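Local coordinates for chromosome replication initiation inhibitor protein (Agrobacterium tumefaciens, PDB 3FD3) that probably acts as a LysR-family DNA-binding transcription regulator, represented here by its C-terminal substrate-binding domain, at residues 7-12 / 175-180; 11-16 / 34-39; 17-22 / 197-202; 76-81 / 157-162; 136-141 / 152-157. One frame throughout, in Å; residues are numbered along the deposited sequence. Where two conformers were deposited one is given.

Interaction 1 of 5, residues 7-12 / 175-180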
# COMPACT_ATOMS: atom_id res chain seq x y z
N ALA A 7 -1.29 -6.20 14.24
CA ALA A 7 -0.26 -5.49 13.51
C ALA A 7 0.34 -6.41 12.45
O ALA A 7 0.36 -7.63 12.59
CB ALA A 7 0.85 -4.99 14.46
N THR A 8 0.83 -5.78 11.37
CA THR A 8 1.55 -6.51 10.31
C THR A 8 2.54 -5.55 9.69
O THR A 8 2.33 -4.31 9.74
CB THR A 8 0.61 -7.05 9.20
OG1 THR A 8 1.40 -7.72 8.21
CG2 THR A 8 -0.20 -5.93 8.53
N ASN A 9 3.61 -6.11 9.13
CA ASN A 9 4.49 -5.36 8.27
C ASN A 9 3.79 -5.12 6.93
O ASN A 9 2.91 -5.89 6.53
CB ASN A 9 5.86 -6.07 8.08
CG ASN A 9 5.74 -7.52 7.47
OD1 ASN A 9 4.79 -8.24 7.72
ND2 ASN A 9 6.78 -7.95 6.78
N ALA A 10 4.20 -4.08 6.21
CA ALA A 10 3.58 -3.76 4.92
C ALA A 10 3.71 -4.89 3.92
O ALA A 10 2.81 -5.15 3.12
CB ALA A 10 4.19 -2.46 4.31
N ASP A 11 4.88 -5.53 3.90
CA ASP A 11 5.12 -6.56 2.88
C ASP A 11 4.20 -7.79 3.09
O ASP A 11 3.76 -8.38 2.11
CB ASP A 11 6.59 -6.97 2.84
CG ASP A 11 7.49 -5.86 2.31
OD1 ASP A 11 7.02 -5.04 1.47
OD2 ASP A 11 8.68 -5.79 2.72
N SER A 12 3.87 -8.14 4.33
CA SER A 12 2.85 -9.19 4.54
C SER A 12 1.45 -8.71 4.16
O SER A 12 0.66 -9.49 3.58
CB SER A 12 2.88 -9.72 5.98
OG SER A 12 4.09 -10.41 6.24
N ILE A 175 13.66 -13.37 4.86
CA ILE A 175 13.30 -12.80 6.14
C ILE A 175 12.30 -13.74 6.84
O ILE A 175 11.15 -13.88 6.40
CB ILE A 175 12.66 -11.41 5.98
CG1 ILE A 175 13.63 -10.44 5.28
CG2 ILE A 175 12.24 -10.87 7.34
CD1 ILE A 175 14.91 -10.15 6.00
N PRO A 176 12.74 -14.40 7.89
CA PRO A 176 11.79 -15.23 8.65
C PRO A 176 10.75 -14.34 9.34
O PRO A 176 11.11 -13.26 9.83
CB PRO A 176 12.67 -15.91 9.70
CG PRO A 176 14.02 -15.87 9.20
CD PRO A 176 14.10 -14.54 8.43
N LEU A 177 9.51 -14.81 9.37
CA LEU A 177 8.42 -14.08 10.02
C LEU A 177 7.84 -14.88 11.18
O LEU A 177 7.92 -16.11 11.20
CB LEU A 177 7.33 -13.78 9.03
CG LEU A 177 7.68 -12.81 7.88
CD1 LEU A 177 6.43 -12.68 7.04
CD2 LEU A 177 8.14 -11.46 8.44
N TYR A 178 7.27 -14.16 12.13
CA TYR A 178 6.75 -14.74 13.37
C TYR A 178 5.38 -14.16 13.66
O TYR A 178 5.07 -13.03 13.31
CB TYR A 178 7.70 -14.42 14.53
CG TYR A 178 9.06 -14.96 14.27
CD1 TYR A 178 9.39 -16.26 14.64
CD2 TYR A 178 10.01 -14.21 13.58
CE1 TYR A 178 10.62 -16.79 14.35
CE2 TYR A 178 11.24 -14.74 13.29
CZ TYR A 178 11.55 -16.04 13.67
OH TYR A 178 12.80 -16.57 13.40
N TRP A 179 4.55 -14.96 14.32
CA TRP A 179 3.25 -14.55 14.80
C TRP A 179 3.34 -14.49 16.32
O TRP A 179 3.62 -15.52 16.98
CB TRP A 179 2.24 -15.58 14.36
CG TRP A 179 0.81 -15.40 14.80
CD1 TRP A 179 0.07 -16.29 15.54
CD2 TRP A 179 -0.08 -14.32 14.48
NE1 TRP A 179 -1.22 -15.82 15.71
CE2 TRP A 179 -1.33 -14.60 15.11
CE3 TRP A 179 0.06 -13.11 13.79
CZ2 TRP A 179 -2.43 -13.73 15.03
CZ3 TRP A 179 -1.04 -12.26 13.70
CH2 TRP A 179 -2.27 -12.59 14.30
N GLN A 180 3.13 -13.30 16.88
CA GLN A 180 3.25 -13.04 18.33
C GLN A 180 1.85 -12.72 18.81
O GLN A 180 1.15 -11.95 18.17
CB GLN A 180 4.23 -11.92 18.64
CG GLN A 180 5.68 -12.24 18.28
CD GLN A 180 6.72 -11.74 19.29
OE1 GLN A 180 6.44 -11.58 20.48
NE2 GLN A 180 7.95 -11.52 18.81
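Leu177 reaches from strand 165-181 to the start of helix 10-13, and its two methyls make the contact, each against a polar side-chain atom. CD1 comes up to the hydroxyl, its distance to Ser12 OG being 3.4 Å. CD2 lies more loosely beside the amide of Asn9, 4.1 Å from Asn9 ND2, and the two side chains run at a slant to each other. Leu177 has CG anti to the carbonyl carbon (chi1 -66°), which sends the fork of the side chain across the gap between the segments.

Two side-chain hydrogen bonds within 7-12 shape the surface that the leucine meets. Ser12 OG donates to Asn9 OD1 at 2.7 Å, in the carbonyl plane and on a lone pair, so the serine oxygen touched by CD1 is also anchored to the residue at the N-cap position. This bond sets the rotation of the asparagine amide and leaves ND2 turned to the leucine. Thr8 OG1 donates to Asn9 O over 2.9 Å, stiffening the turn from strand to helix.

Val55 of strand 53-56 packs on both Asn9 and Ser12, while Trp179 NE1 bonds to Thr193 OG1. Strand 53-56 separates strands 3-8 and 165-181 in the sheet. A helix starting at the C-terminal end of a strand is the usual strand-to-helix junction of the periplasmic-binding-protein-like fold that LysR substrate-binding domains share.

Interaction 2 of 5, residues 11-16 / 34-39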
# COMPACT_ATOMS: atom_id res chain seq x y z
N ASP A 11 4.88 -5.53 3.90
CA ASP A 11 5.12 -6.56 2.88
C ASP A 11 4.20 -7.79 3.09
O ASP A 11 3.76 -8.38 2.11
CB ASP A 11 6.59 -6.97 2.84
CG ASP A 11 7.49 -5.86 2.31
OD1 ASP A 11 7.02 -5.04 1.47
OD2 ASP A 11 8.68 -5.79 2.72
N SER A 12 3.87 -8.14 4.33
CA SER A 12 2.85 -9.19 4.54
C SER A 12 1.45 -8.71 4.16
O SER A 12 0.66 -9.49 3.58
CB SER A 12 2.88 -9.72 5.98
OG SER A 12 4.09 -10.41 6.24
N LEU A 13 1.11 -7.47 4.49
CA LEU A 13 -0.20 -6.92 4.08
C LEU A 13 -0.32 -6.91 2.55
O LEU A 13 -1.40 -7.12 1.99
CB LEU A 13 -0.43 -5.51 4.64
CG LEU A 13 -1.79 -4.88 4.36
CD1 LEU A 13 -2.89 -5.78 4.93
CD2 LEU A 13 -1.82 -3.48 4.96
N GLY A 14 0.78 -6.66 1.85
CA GLY A 14 0.76 -6.63 0.41
C GLY A 14 0.74 -7.99 -0.26
O GLY A 14 0.60 -8.05 -1.49
N THR A 15 0.88 -9.08 0.53
CA THR A 15 0.94 -10.42 0.02
C THR A 15 -0.18 -11.30 0.64
O THR A 15 -1.32 -11.27 0.14
CB THR A 15 2.36 -11.03 0.16
OG1 THR A 15 2.83 -10.91 1.51
CG2 THR A 15 3.38 -10.30 -0.82
N TRP A 16 0.10 -11.93 1.77
CA TRP A 16 -0.67 -13.06 2.32
C TRP A 16 -1.55 -12.74 3.53
O TRP A 16 -2.44 -13.54 3.88
CB TRP A 16 0.28 -14.21 2.68
CG TRP A 16 1.18 -13.89 3.85
CD1 TRP A 16 2.35 -13.17 3.83
CD2 TRP A 16 0.94 -14.23 5.21
NE1 TRP A 16 2.87 -13.08 5.10
CE2 TRP A 16 2.03 -13.71 5.97
CE3 TRP A 16 -0.06 -14.94 5.87
CZ2 TRP A 16 2.11 -13.86 7.36
CZ3 TRP A 16 0.04 -15.10 7.23
CH2 TRP A 16 1.10 -14.55 7.97
N ILE A 34 -6.39 -3.19 11.61
CA ILE A 34 -5.07 -3.59 11.11
C ILE A 34 -4.12 -2.43 11.14
O ILE A 34 -4.34 -1.40 10.48
CB ILE A 34 -5.17 -4.19 9.70
CG1 ILE A 34 -6.04 -5.43 9.74
CG2 ILE A 34 -3.76 -4.55 9.17
CD1 ILE A 34 -6.47 -5.90 8.39
N ALA A 35 -3.09 -2.54 11.98
CA ALA A 35 -2.07 -1.50 12.09
C ALA A 35 -0.87 -1.96 11.28
O ALA A 35 -0.38 -3.10 11.42
CB ALA A 35 -1.68 -1.26 13.58
N VAL A 36 -0.36 -1.08 10.42
CA VAL A 36 0.73 -1.47 9.56
C VAL A 36 2.00 -0.83 10.14
O VAL A 36 2.07 0.39 10.31
CB VAL A 36 0.49 -0.99 8.10
CG1 VAL A 36 1.64 -1.44 7.16
CG2 VAL A 36 -0.89 -1.44 7.60
N ASP A 37 2.98 -1.65 10.48
CA ASP A 37 4.14 -1.17 11.18
C ASP A 37 5.31 -1.32 10.25
O ASP A 37 5.67 -2.43 9.89
CB ASP A 37 4.42 -2.04 12.40
CG ASP A 37 5.72 -1.66 13.09
OD1 ASP A 37 6.08 -0.45 13.06
OD2 ASP A 37 6.36 -2.58 13.61
N ASP A 38 5.90 -0.23 9.81
CA ASP A 38 7.22 -0.36 9.18
C ASP A 38 8.20 0.64 9.77
O ASP A 38 9.18 1.01 9.12
CB ASP A 38 7.13 -0.28 7.66
CG ASP A 38 6.13 -1.28 7.09
OD1 ASP A 38 6.39 -2.50 7.17
OD2 ASP A 38 5.09 -0.83 6.61
N GLN A 39 7.93 1.05 11.00
CA GLN A 39 8.88 1.82 11.81
C GLN A 39 9.38 1.01 13.02
O GLN A 39 9.96 1.58 13.95
CB GLN A 39 8.24 3.11 12.29
CG GLN A 39 7.85 4.09 11.17
CD GLN A 39 9.04 4.74 10.54
OE1 GLN A 39 10.15 4.70 11.08
NE2 GLN A 39 8.83 5.36 9.39
O HOH W 1 7.38 -4.78 5.21
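Asp38 OD1, in the conformer described, is held by two groups: the backbone N of Ala10 and a water that donates to it. That water lies 3.2 Å from Asp38 OD1 and accepts from the backbone, with Asp11 N at 2.9 Å, so it bridges the first turn of helix 10-13 to the loop after strand 31-36.

Beside these polar groups the contact is nonpolar. Leu13 CD2 presses on Val36 CG2 at 3.5 Å, closer than usual for two methyls, and the side chains meet at about a right angle. Leu13 reaches it with CG swung opposite the backbone N (chi1 -176°), while its other methyl, CD1, rests more lightly on Ile34 CG2. This is helix-on-edge-strand packing in the α/β lobe that holds the N terminus, strand 31-36 being outermost in the sheet within the chain, though Ile34 makes backbone hydrogen bonds to the second subunit, whose Ser133, Leu131 and Pro132 pack on Leu13, Ile34 and Val36.

Beyond the strand, Asp37 OD1 accepts from Gln39 N at 3.1 Å in an Asx turn, met from above the carboxylate plane. Thr15 OG1 donates to Asp11 O at 2.8 Å, bracing the turn that follows the helix.

Interaction 3 of 5, residues 17-22 / 197-202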
# COMPACT_ATOMS: atom_id res chain seq x y z
N PHE A 17 -1.31 -11.62 4.20
CA PHE A 17 -1.92 -11.39 5.52
C PHE A 17 -3.44 -11.37 5.50
O PHE A 17 -4.10 -12.01 6.35
CB PHE A 17 -1.37 -10.08 6.09
CG PHE A 17 -1.93 -9.66 7.44
CD1 PHE A 17 -1.41 -10.15 8.62
CD2 PHE A 17 -2.95 -8.74 7.51
CE1 PHE A 17 -1.92 -9.74 9.84
CE2 PHE A 17 -3.43 -8.33 8.75
CZ PHE A 17 -2.92 -8.84 9.89
N LEU A 18 -4.01 -10.66 4.51
CA LEU A 18 -5.47 -10.55 4.41
C LEU A 18 -6.11 -11.85 3.98
O LEU A 18 -7.26 -12.11 4.35
CB LEU A 18 -5.89 -9.42 3.47
CG LEU A 18 -5.65 -8.02 4.02
CD1 LEU A 18 -6.08 -6.94 2.96
CD2 LEU A 18 -6.37 -7.84 5.35
N ASP A 19 -5.38 -12.67 3.23
CA ASP A 19 -5.88 -14.01 2.90
C ASP A 19 -6.11 -14.82 4.17
O ASP A 19 -7.12 -15.52 4.28
CB ASP A 19 -4.90 -14.75 1.98
CG ASP A 19 -5.47 -16.04 1.45
OD1 ASP A 19 -6.67 -16.08 1.07
OD2 ASP A 19 -4.73 -17.04 1.39
N ALA A 20 -5.19 -14.72 5.14
CA ALA A 20 -5.35 -15.37 6.43
C ALA A 20 -6.44 -14.74 7.28
O ALA A 20 -7.30 -15.43 7.82
CB ALA A 20 -4.00 -15.31 7.21
N VAL A 21 -6.42 -13.42 7.40
CA VAL A 21 -7.37 -12.73 8.26
C VAL A 21 -8.81 -12.92 7.77
O VAL A 21 -9.71 -13.12 8.58
CB VAL A 21 -7.06 -11.25 8.33
CG1 VAL A 21 -8.16 -10.52 9.13
CG2 VAL A 21 -5.68 -11.06 9.00
N SER A 22 -9.01 -12.93 6.46
CA SER A 22 -10.35 -13.03 5.91
C SER A 22 -10.95 -14.42 6.16
O SER A 22 -12.17 -14.56 6.32
CB SER A 22 -10.41 -12.65 4.43
OG SER A 22 -9.69 -13.56 3.62
N VAL A 197 -1.16 -19.22 10.81
CA VAL A 197 -0.16 -20.27 10.64
C VAL A 197 -0.41 -21.15 9.42
O VAL A 197 0.52 -21.42 8.66
CB VAL A 197 -0.02 -21.13 11.97
CG1 VAL A 197 1.01 -22.23 11.79
CG2 VAL A 197 0.35 -20.21 13.13
N GLY A 198 -1.65 -21.58 9.20
CA GLY A 198 -1.99 -22.41 8.06
C GLY A 198 -1.79 -21.74 6.70
O GLY A 198 -1.31 -22.36 5.74
N THR A 199 -2.15 -20.47 6.62
CA THR A 199 -1.98 -19.71 5.38
C THR A 199 -0.50 -19.49 5.10
O THR A 199 -0.04 -19.65 3.96
CB THR A 199 -2.73 -18.35 5.46
OG1 THR A 199 -4.12 -18.57 5.74
CG2 THR A 199 -2.58 -17.54 4.16
N ALA A 200 0.27 -19.10 6.12
CA ALA A 200 1.70 -18.87 5.94
C ALA A 200 2.42 -20.16 5.50
O ALA A 200 3.36 -20.11 4.72
CB ALA A 200 2.32 -18.29 7.22
N ARG A 201 1.97 -21.31 6.02
CA ARG A 201 2.53 -22.60 5.63
C ARG A 201 2.47 -22.84 4.12
O ARG A 201 3.39 -23.41 3.55
CB ARG A 201 1.84 -23.76 6.38
CG ARG A 201 2.57 -25.11 6.25
CD ARG A 201 3.94 -25.08 6.93
NE ARG A 201 3.85 -24.51 8.28
CZ ARG A 201 3.41 -25.17 9.35
NH1 ARG A 201 3.03 -26.44 9.26
NH2 ARG A 201 3.35 -24.56 10.53
N VAL A 202 1.39 -22.38 3.50
CA VAL A 202 1.21 -22.57 2.07
C VAL A 202 2.01 -21.55 1.26
O VAL A 202 2.55 -21.88 0.21
CB VAL A 202 -0.28 -22.45 1.70
CG1 VAL A 202 -0.47 -22.47 0.20
CG2 VAL A 202 -1.06 -23.59 2.36
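Two helices pack against each other here, helix 17-26 near the N terminus and the C-terminal helix 190-203, and the point of nearest approach is a small residue facing a branched one. Ala20 and Thr199 lie opposite each other with CA atoms only 5.6 Å apart, a closeness that the short methyl of the alanine permits.

Thr199 provides the wedge. Its OG1 approaches the alanine backbone and methyl together, 3.5 Å from Ala20 CA and 3.6 Å from Ala20 CB. Thr199 CB stands 3.7 Å from Ala20 CB. In the threonine, chi1 of -57° puts OG1 anti to the carbonyl carbon and leaves CG2 anti to the backbone N, so the hydroxyl and the methyl straddle the alanine side of the neighbouring helix. The hydroxyl's hydrogen-bond partners are Asn195 O, one turn earlier in its own helix, and Lys23 NZ, which covers a polar group buried against an alkyl surface. Thr199 CG2 lies near the Asp19 carboxylate in the conformer described, on the solvent side of the contact.

Within 17-22, Val21 CG2 rests 3.5 Å above one face of the Phe17 ring, nearer the ring's edge than its centre. Met196 of helix 190-203 packs on Phe17, Ala20 and Val21, and Leu18 packs on Gly136 of the second subunit. Helix 17-26 lies on strands 3-8 and 31-36 and helix 190-203 on strand 66-79, a pair of side-by-side helices on the sheet of one α/β lobe, as in periplasmic-binding-protein-like domains.

Interaction 4 of 5, residues 76-81 / 157-162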
# COMPACT_ATOMS: atom_id res chain seq x y z
N HIS A 76 13.47 -10.76 -3.91
CA HIS A 76 14.44 -10.73 -5.00
C HIS A 76 14.73 -9.27 -5.37
O HIS A 76 13.81 -8.44 -5.40
CB HIS A 76 13.91 -11.47 -6.23
CG HIS A 76 13.73 -12.95 -6.02
ND1 HIS A 76 14.76 -13.86 -6.14
CD2 HIS A 76 12.64 -13.66 -5.66
CE1 HIS A 76 14.31 -15.07 -5.88
NE2 HIS A 76 13.02 -14.98 -5.59
N ALA A 77 16.00 -8.98 -5.62
CA ALA A 77 16.43 -7.66 -6.07
C ALA A 77 16.15 -7.58 -7.57
O ALA A 77 16.74 -8.33 -8.35
CB ALA A 77 17.92 -7.46 -5.78
N THR A 78 15.23 -6.70 -7.96
CA THR A 78 14.67 -6.70 -9.30
C THR A 78 14.62 -5.30 -9.92
O THR A 78 14.52 -4.27 -9.23
CB THR A 78 13.23 -7.26 -9.33
OG1 THR A 78 12.42 -6.52 -8.41
CG2 THR A 78 13.18 -8.77 -9.04
N ALA A 79 14.72 -5.27 -11.23
CA ALA A 79 14.53 -4.02 -12.00
C ALA A 79 13.99 -4.41 -13.37
O ALA A 79 13.94 -5.60 -13.72
CB ALA A 79 15.85 -3.25 -12.14
N SER A 80 13.60 -3.42 -14.16
CA SER A 80 13.12 -3.72 -15.51
C SER A 80 14.32 -3.95 -16.46
O SER A 80 15.44 -3.54 -16.16
CB SER A 80 12.25 -2.57 -16.04
OG SER A 80 13.01 -1.49 -16.50
N PRO A 81 14.08 -4.59 -17.60
CA PRO A 81 15.17 -4.76 -18.59
C PRO A 81 15.82 -3.44 -19.05
O PRO A 81 17.04 -3.35 -19.19
CB PRO A 81 14.45 -5.45 -19.76
CG PRO A 81 13.40 -6.26 -19.10
CD PRO A 81 12.88 -5.35 -18.00
N GLU A 157 5.58 -13.74 -11.32
CA GLU A 157 5.02 -13.75 -12.68
C GLU A 157 5.75 -12.75 -13.57
O GLU A 157 6.00 -13.03 -14.75
CB GLU A 157 3.54 -13.44 -12.70
CG GLU A 157 2.63 -14.49 -12.17
CD GLU A 157 1.21 -13.96 -11.95
OE1 GLU A 157 0.85 -12.90 -12.55
OE2 GLU A 157 0.45 -14.59 -11.19
N HIS A 158 6.10 -11.59 -13.01
CA HIS A 158 6.83 -10.59 -13.79
C HIS A 158 8.19 -11.11 -14.24
O HIS A 158 8.61 -10.87 -15.38
CB HIS A 158 6.99 -9.29 -12.99
CG HIS A 158 5.69 -8.59 -12.74
ND1 HIS A 158 4.80 -8.29 -13.74
CD2 HIS A 158 5.15 -8.12 -11.59
CE1 HIS A 158 3.74 -7.69 -13.22
NE2 HIS A 158 3.92 -7.59 -11.91
N LEU A 159 8.87 -11.82 -13.34
CA LEU A 159 10.16 -12.46 -13.63
C LEU A 159 10.03 -13.49 -14.73
O LEU A 159 10.82 -13.51 -15.69
CB LEU A 159 10.77 -13.08 -12.37
CG LEU A 159 11.33 -12.08 -11.35
CD1 LEU A 159 11.65 -12.77 -10.03
CD2 LEU A 159 12.58 -11.31 -11.89
N ALA A 160 8.99 -14.32 -14.62
CA ALA A 160 8.73 -15.36 -15.61
C ALA A 160 8.45 -14.75 -16.99
O ALA A 160 8.89 -15.30 -18.00
CB ALA A 160 7.57 -16.28 -15.15
N ALA A 161 7.75 -13.61 -17.02
CA ALA A 161 7.37 -12.94 -18.27
C ALA A 161 8.48 -12.06 -18.82
O ALA A 161 8.39 -11.62 -19.98
CB ALA A 161 6.11 -12.08 -18.05
N GLY A 162 9.49 -11.77 -18.02
CA GLY A 162 10.59 -10.89 -18.44
C GLY A 162 10.33 -9.41 -18.25
O GLY A 162 11.11 -8.58 -18.73
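Thr78 and Leu159 meet at about a right angle, methyl to methyl: Thr78 CG2 lies 3.9 Å from Leu159 CD2. The threonine points its two branches to different tasks. With OG1 set between the backbone N and the carbonyl carbon (chi1 55°), the hydroxyl oxygen accepts a hydrogen bond from Asn150 ND2 of strand 148-151, leaving CG2 for the leucine. Leu159 comes down from its helix with CG anti to the carbonyl carbon, and Leu164 packs on both partners, closing the nonpolar patch.

This is a beta-alpha-beta crossover: strands 148-151 and 165-181 flank strand 66-79 in the sheet, each antiparallel to it, and helix 152-161 that joins them passes over the middle strand, laying Leu159 on Thr78.

At the other end the CG-CD side of the Pro81 ring lies against a carbonyl oxygen. Pro81 CG lies 3.3 Å from Gly162 O and Pro81 CD 3.8 Å from the same oxygen. Both residues sit at helix ends. Gly162 closes helix 152-161 in a Schellman motif, its positive phi (85°) turning the chain, with Gly162 N bonded to Leu159 O at 3.2 Å. Pro81 opens helix 81-87, which follows strand 66-79, right after Ser80, which occupies the N-cap position and bonds through OG to Phe83 N. His76, two residues before Thr78, points toward helix 152-161, and its ND1 is hydrogen-bonded to Glu166.

Interaction 5 of 5, residues 136-141 / 152-157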
# COMPACT_ATOMS: atom_id res chain seq x y z
N GLY A 136 3.74 0.03 -4.40
CA GLY A 136 4.48 1.09 -5.10
C GLY A 136 5.86 0.62 -5.54
O GLY A 136 6.30 0.92 -6.66
N PHE A 137 6.55 -0.10 -4.66
CA PHE A 137 7.88 -0.67 -5.00
C PHE A 137 7.79 -1.50 -6.29
O PHE A 137 8.64 -1.36 -7.17
CB PHE A 137 8.41 -1.60 -3.89
CG PHE A 137 9.64 -1.11 -3.18
CD1 PHE A 137 9.61 0.04 -2.42
CD2 PHE A 137 10.80 -1.89 -3.18
CE1 PHE A 137 10.75 0.46 -1.72
CE2 PHE A 137 11.92 -1.46 -2.49
CZ PHE A 137 11.88 -0.28 -1.73
N VAL A 138 6.79 -2.36 -6.39
CA VAL A 138 6.65 -3.21 -7.56
C VAL A 138 6.38 -2.34 -8.78
O VAL A 138 7.00 -2.49 -9.83
CB VAL A 138 5.57 -4.24 -7.41
CG1 VAL A 138 5.38 -5.03 -8.75
CG2 VAL A 138 5.94 -5.20 -6.25
N LYS A 139 5.45 -1.40 -8.65
CA LYS A 139 5.15 -0.52 -9.78
C LYS A 139 6.36 0.28 -10.25
O LYS A 139 6.59 0.42 -11.46
CB LYS A 139 4.03 0.46 -9.43
CG LYS A 139 2.68 -0.12 -9.31
CD LYS A 139 1.61 1.01 -9.32
CE LYS A 139 0.23 0.47 -9.02
NZ LYS A 139 0.23 -0.44 -7.82
N ALA A 140 7.14 0.79 -9.30
CA ALA A 140 8.33 1.58 -9.63
C ALA A 140 9.38 0.72 -10.31
O ALA A 140 10.07 1.16 -11.22
CB ALA A 140 8.90 2.17 -8.36
N SER A 141 9.50 -0.53 -9.86
CA SER A 141 10.43 -1.48 -10.48
C SER A 141 10.03 -1.78 -11.91
O SER A 141 10.87 -1.70 -12.83
CB SER A 141 10.47 -2.79 -9.69
OG SER A 141 10.83 -2.56 -8.34
N VAL A 152 8.83 -12.25 -3.38
CA VAL A 152 8.71 -13.16 -4.51
C VAL A 152 7.26 -13.30 -4.99
O VAL A 152 7.02 -13.40 -6.20
CB VAL A 152 9.29 -14.58 -4.19
CG1 VAL A 152 8.56 -15.27 -3.02
CG2 VAL A 152 9.28 -15.45 -5.45
N GLN A 153 6.31 -13.24 -4.06
CA GLN A 153 4.89 -13.42 -4.39
C GLN A 153 4.42 -12.33 -5.36
O GLN A 153 3.52 -12.56 -6.17
CB GLN A 153 4.01 -13.39 -3.14
CG GLN A 153 4.22 -14.51 -2.15
CD GLN A 153 5.44 -14.36 -1.25
OE1 GLN A 153 6.06 -13.32 -1.22
NE2 GLN A 153 5.77 -15.43 -0.48
N LEU A 154 5.03 -11.15 -5.29
CA LEU A 154 4.61 -10.02 -6.09
C LEU A 154 5.37 -9.89 -7.40
O LEU A 154 4.95 -9.13 -8.29
CB LEU A 154 4.78 -8.74 -5.30
CG LEU A 154 3.94 -8.65 -4.02
CD1 LEU A 154 4.10 -7.29 -3.38
CD2 LEU A 154 2.43 -8.98 -4.26
N VAL A 155 6.48 -10.61 -7.53
CA VAL A 155 7.30 -10.49 -8.73
C VAL A 155 7.54 -11.78 -9.49
O VAL A 155 8.13 -11.73 -10.57
CB VAL A 155 8.65 -9.79 -8.46
CG1 VAL A 155 8.44 -8.31 -7.99
CG2 VAL A 155 9.52 -10.57 -7.49
N ALA A 156 7.06 -12.90 -8.99
CA ALA A 156 7.32 -14.18 -9.67
C ALA A 156 6.81 -14.20 -11.10
O ALA A 156 7.55 -14.62 -12.02
CB ALA A 156 6.69 -15.33 -8.89
N GLU A 157 5.58 -13.74 -11.32
CA GLU A 157 5.02 -13.75 -12.68
C GLU A 157 5.75 -12.75 -13.57
O GLU A 157 6.00 -13.03 -14.75
CB GLU A 157 3.54 -13.44 -12.70
CG GLU A 157 2.63 -14.49 -12.17
CD GLU A 157 1.21 -13.96 -11.95
OE1 GLU A 157 0.85 -12.90 -12.55
OE2 GLU A 157 0.45 -14.59 -11.19
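Val138 carries the close part of this contact, its CG2 methyl set against the side of Leu154. Val138 CG2 lies 3.8 Å from Leu154 CB and 4.0 Å from Leu154 CD1, so the methyl sits in the angle made by the leucine chain, the two side chains crossing at about a right angle. Val138 CG1, which is anti to the backbone N (chi1 175°), turns to the backbone instead and stands 4.1 Å from Leu154 O. Tightness falls off toward Val155, whose CG1 is 4.4 Å from Val138 CG2, a light touch.

The outward flank is looser. Ala156 and Glu157 are solvent-facing, and Lys139 leaves the contact to lie on Gly14 of the second subunit.

Helix 152-161 kinks after its first turn, where Glu157 N and His158 N lack a bond to the turn before. Val152 O accepts from both Val155 N and Ala156 N. In the other helix, Phe137 O is gripped twice, by Ser141 OG at 2.8 Å and by Ser141 N, which approach from opposite faces of its plane; the hydroxyl is also bonded to Asn150 ND2.

A bound calcium ion lies about 8 Å from the side chain of Val138. Strand 148-151 links the two helices, its Asn150 packing on Val138 and Val155; Leu164 touches Val155 and Ser141, strand 102-104 covers Phe137, Ala140 and Ser141, and Thr15 packs on Leu154.

How the interactions relate
From the N terminus, interactions 1 and 2 open in the same stretch and share Asp11 and Ser12. Interaction 2 closes first, a short loop ending on the edge strand, while interaction 1 waits until 175-180. Interaction 3 opens at 17-22, inside both loops, and closes last at 197-202, so it crosses each of them. Interaction 4, 76-81 with 157-162, nests within the loops of interactions 1 and 3, and interaction 5 nests inside interaction 4, sharing Glu157. The first three tie up the lobe holding both chain ends, the last two the other lobe, though Gly14 and Thr15 touch Leu154 and so join interactions 2 and 5.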